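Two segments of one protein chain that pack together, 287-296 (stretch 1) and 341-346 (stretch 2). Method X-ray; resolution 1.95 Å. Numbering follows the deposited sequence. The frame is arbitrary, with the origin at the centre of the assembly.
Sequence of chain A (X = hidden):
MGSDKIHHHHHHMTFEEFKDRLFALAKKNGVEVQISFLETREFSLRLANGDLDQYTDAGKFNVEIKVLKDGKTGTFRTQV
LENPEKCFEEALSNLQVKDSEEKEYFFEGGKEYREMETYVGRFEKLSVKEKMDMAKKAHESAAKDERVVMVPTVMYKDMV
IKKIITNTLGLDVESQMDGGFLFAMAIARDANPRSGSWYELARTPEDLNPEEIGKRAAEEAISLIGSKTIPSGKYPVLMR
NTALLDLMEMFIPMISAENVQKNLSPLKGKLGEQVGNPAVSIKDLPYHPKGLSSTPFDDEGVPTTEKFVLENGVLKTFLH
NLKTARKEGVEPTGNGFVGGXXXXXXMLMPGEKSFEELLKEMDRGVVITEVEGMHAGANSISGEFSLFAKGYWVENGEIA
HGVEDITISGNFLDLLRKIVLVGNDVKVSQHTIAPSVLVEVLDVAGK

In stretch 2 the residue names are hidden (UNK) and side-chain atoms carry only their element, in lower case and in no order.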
# COMPACT_ATOMS: atom_id res chain seq x y z
N TYR A 287 -20.33 7.07 -16.41
CA TYR A 287 -20.88 5.75 -16.32
C TYR A 287 -20.54 4.88 -17.50
O TYR A 287 -20.58 5.32 -18.63
CB TYR A 287 -22.37 5.81 -16.14
CG TYR A 287 -23.09 4.50 -16.24
CD1 TYR A 287 -23.28 3.65 -15.13
CD2 TYR A 287 -23.68 4.14 -17.45
CE1 TYR A 287 -23.97 2.44 -15.26
CE2 TYR A 287 -24.33 2.93 -17.59
CZ TYR A 287 -24.50 2.10 -16.49
OH TYR A 287 -25.23 0.98 -16.69
N HIS A 288 -20.23 3.62 -17.18
CA HIS A 288 -20.23 2.51 -18.11
C HIS A 288 -20.75 1.29 -17.31
O HIS A 288 -20.42 1.13 -16.14
CB HIS A 288 -18.80 2.26 -18.62
CG HIS A 288 -18.72 1.18 -19.65
ND1 HIS A 288 -18.90 -0.16 -19.36
CD2 HIS A 288 -18.50 1.25 -20.99
CE1 HIS A 288 -18.75 -0.87 -20.47
NE2 HIS A 288 -18.48 -0.04 -21.46
N PRO A 289 -21.58 0.46 -17.92
CA PRO A 289 -22.15 -0.69 -17.23
C PRO A 289 -21.19 -1.58 -16.47
O PRO A 289 -21.56 -2.06 -15.42
CB PRO A 289 -22.80 -1.49 -18.37
CG PRO A 289 -23.13 -0.45 -19.39
CD PRO A 289 -22.09 0.59 -19.30
N LYS A 290 -19.96 -1.73 -16.94
CA LYS A 290 -18.91 -2.56 -16.31
C LYS A 290 -17.80 -1.70 -15.67
O LYS A 290 -16.82 -2.24 -15.16
CB LYS A 290 -18.26 -3.47 -17.36
CG LYS A 290 -19.16 -4.51 -17.94
CD LYS A 290 -18.36 -5.45 -18.81
CE LYS A 290 -19.19 -6.19 -19.87
NZ LYS A 290 -18.44 -6.29 -21.16
N GLY A 291 -18.00 -0.38 -15.65
CA GLY A 291 -17.07 0.55 -14.95
C GLY A 291 -17.52 0.71 -13.52
O GLY A 291 -18.44 1.49 -13.24
N LEU A 292 -16.86 0.00 -12.60
CA LEU A 292 -17.35 -0.12 -11.23
C LEU A 292 -17.10 1.11 -10.37
O LEU A 292 -17.66 1.20 -9.31
CB LEU A 292 -16.81 -1.38 -10.55
CG LEU A 292 -17.13 -2.69 -11.28
CD1 LEU A 292 -16.70 -3.93 -10.43
CD2 LEU A 292 -18.60 -2.77 -11.67
N SER A 293 -16.29 2.06 -10.85
CA SER A 293 -16.18 3.37 -10.22
C SER A 293 -17.25 4.39 -10.67
O SER A 293 -17.27 5.49 -10.14
CB SER A 293 -14.82 3.94 -10.45
OG SER A 293 -13.91 3.09 -9.72
N SER A 294 -18.15 3.99 -11.57
CA SER A 294 -19.20 4.87 -12.09
C SER A 294 -19.99 5.46 -10.93
O SER A 294 -20.29 4.75 -9.98
CB SER A 294 -20.10 4.14 -13.06
OG SER A 294 -19.39 3.64 -14.23
N THR A 295 -20.26 6.77 -10.98
CA THR A 295 -20.92 7.46 -9.89
C THR A 295 -21.47 8.76 -10.45
O THR A 295 -20.88 9.30 -11.36
CB THR A 295 -19.94 7.76 -8.73
OG1 THR A 295 -20.64 8.47 -7.67
CG2 THR A 295 -18.72 8.58 -9.19
N PRO A 296 -22.62 9.20 -9.96
CA PRO A 296 -23.23 10.46 -10.35
C PRO A 296 -22.64 11.70 -9.69
O PRO A 296 -22.98 12.80 -10.09
CB PRO A 296 -24.69 10.26 -9.97
CG PRO A 296 -24.66 9.30 -8.91
CD PRO A 296 -23.52 8.41 -9.09
N UNK A 341 -7.62 14.68 -8.00
CA UNK A 341 -8.49 14.85 -9.15
C UNK A 341 -8.31 13.65 -10.08
O UNK A 341 -7.19 13.29 -10.46
c UNK A 341 -8.44 17.36 -8.95
c UNK A 341 -8.88 16.26 -11.18
c UNK A 341 -7.80 18.65 -9.36
c UNK A 341 -8.14 16.17 -9.88
N UNK A 342 -9.41 12.99 -10.42
CA UNK A 342 -9.34 11.92 -11.39
C UNK A 342 -10.61 11.80 -12.24
O UNK A 342 -11.66 12.25 -11.86
n UNK A 342 -10.74 8.12 -8.34
n UNK A 342 -12.65 7.79 -9.66
c UNK A 342 -9.00 10.57 -10.72
n UNK A 342 -12.69 7.45 -7.37
c UNK A 342 -9.84 8.53 -9.43
c UNK A 342 -10.11 9.99 -9.89
c UNK A 342 -12.02 7.78 -8.46
N UNK A 343 -10.46 11.16 -13.41
CA UNK A 343 -11.60 10.80 -14.23
C UNK A 343 -12.41 9.72 -13.55
O UNK A 343 -11.91 9.06 -12.62
c UNK A 343 -9.19 10.66 -13.97
c UNK A 343 -10.95 10.23 -15.53
c UNK A 343 -9.61 9.90 -15.20
N UNK A 344 -13.63 9.53 -14.00
CA UNK A 344 -14.47 8.46 -13.45
C UNK A 344 -14.14 7.21 -14.29
O UNK A 344 -13.57 6.27 -13.79
c UNK A 344 -16.22 10.13 -12.59
c UNK A 344 -15.98 8.86 -13.47
c UNK A 344 -16.82 7.73 -12.98
N UNK A 345 -14.53 7.22 -15.56
CA UNK A 345 -14.08 6.21 -16.51
C UNK A 345 -13.31 6.94 -17.60
O UNK A 345 -13.87 7.77 -18.29
c UNK A 345 -15.24 5.49 -17.14
c UNK A 345 -16.08 4.69 -16.11
o UNK A 345 -15.70 3.59 -15.73
n UNK A 345 -17.26 5.25 -15.73
N UNK A 346 -12.03 6.65 -17.72
CA UNK A 346 -11.25 7.31 -18.75
C UNK A 346 -11.21 6.38 -19.97
O UNK A 346 -10.51 5.39 -19.93
c UNK A 346 -7.56 8.46 -18.85
c UNK A 346 -8.98 8.45 -19.26
c UNK A 346 -9.54 9.84 -19.37
c UNK A 346 -9.83 7.61 -18.27
O HOH W 1 -15.01 2.52 -13.37

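Position 341 carries four side-chain carbons. They fork at the first, and one arm is two carbons long. The nearest atom of stretch 1 is 12.6 Å from this side chain, so nothing there is touched. The branching at CB gives Ile341.

Position 342 has three carbons in a row, then a nitrogen, then a carbon bearing two more nitrogens. This is a guanidinium on a long arm. Its CA-to-CB bond points toward stretch 1. One terminal nitrogen lies 4.5 Å from CB of Ser293, at an oblique approach. The residue is Arg342. The approach to Ser293 is loose, and Arg342 NH1 also gives a weak hydrogen bond to the backbone O of 343, 3.3 Å away.

At position 343, three carbons close a ring onto the backbone nitrogen. Only proline does this. Pro343 makes no contact with stretch 1.

Position 344 has three carbons: one that carries the other two. It is buried, and CA to CB runs sideways. One of the outer carbons meets the backbone around 293-295. Such a short, symmetric fork means valine. Val344 CG1 is 3.6 Å from O of Ser293 and 3.8 Å from CA of Ser294. Val344 CG1 is also 4.3 Å from Thr295 CG2. These are packing contacts of an apolar methyl.

Position 345 has two carbons, the second bearing one oxygen and one nitrogen. That is a short carboxamide. The CA-to-CB bond points toward stretch 1. The nitrogen lies near OG of Ser294 and the oxygen near CA of Gly291. The residue is Asn345. Its ND2 donates a hydrogen bond to Ser294 OG at 3.1 Å. Its OD1 sits 3.4 Å from Gly291 CA. An ideal CB at 291 would fall 2.1 Å from Asn345 OD1, a clash, so the lack of a side chain there makes room for the amide.

Position 346 has four carbons forked at the second. This is Leu346. Its side chain stays 10.0 Å from stretch 1.

The contact rests on Asn345 and Val344. Stretch 1 folds through two successive type I turns, His288 to Gly291 and Gly291 to Ser294. Ser294 OG ties them together: it donates to Gly291 O at 2.6 Å and accepts from His288 N at 3.1 Å. Asn345 ND2 joins this same hydroxyl. The O of a water accepts from Ser293 N at 2.9 Å and lies 2.7 Å from Asn345 OD1, linking the two stretches. Val344 adds apolar packing beside it.

Stretch 2 (341-346) IRPVNL
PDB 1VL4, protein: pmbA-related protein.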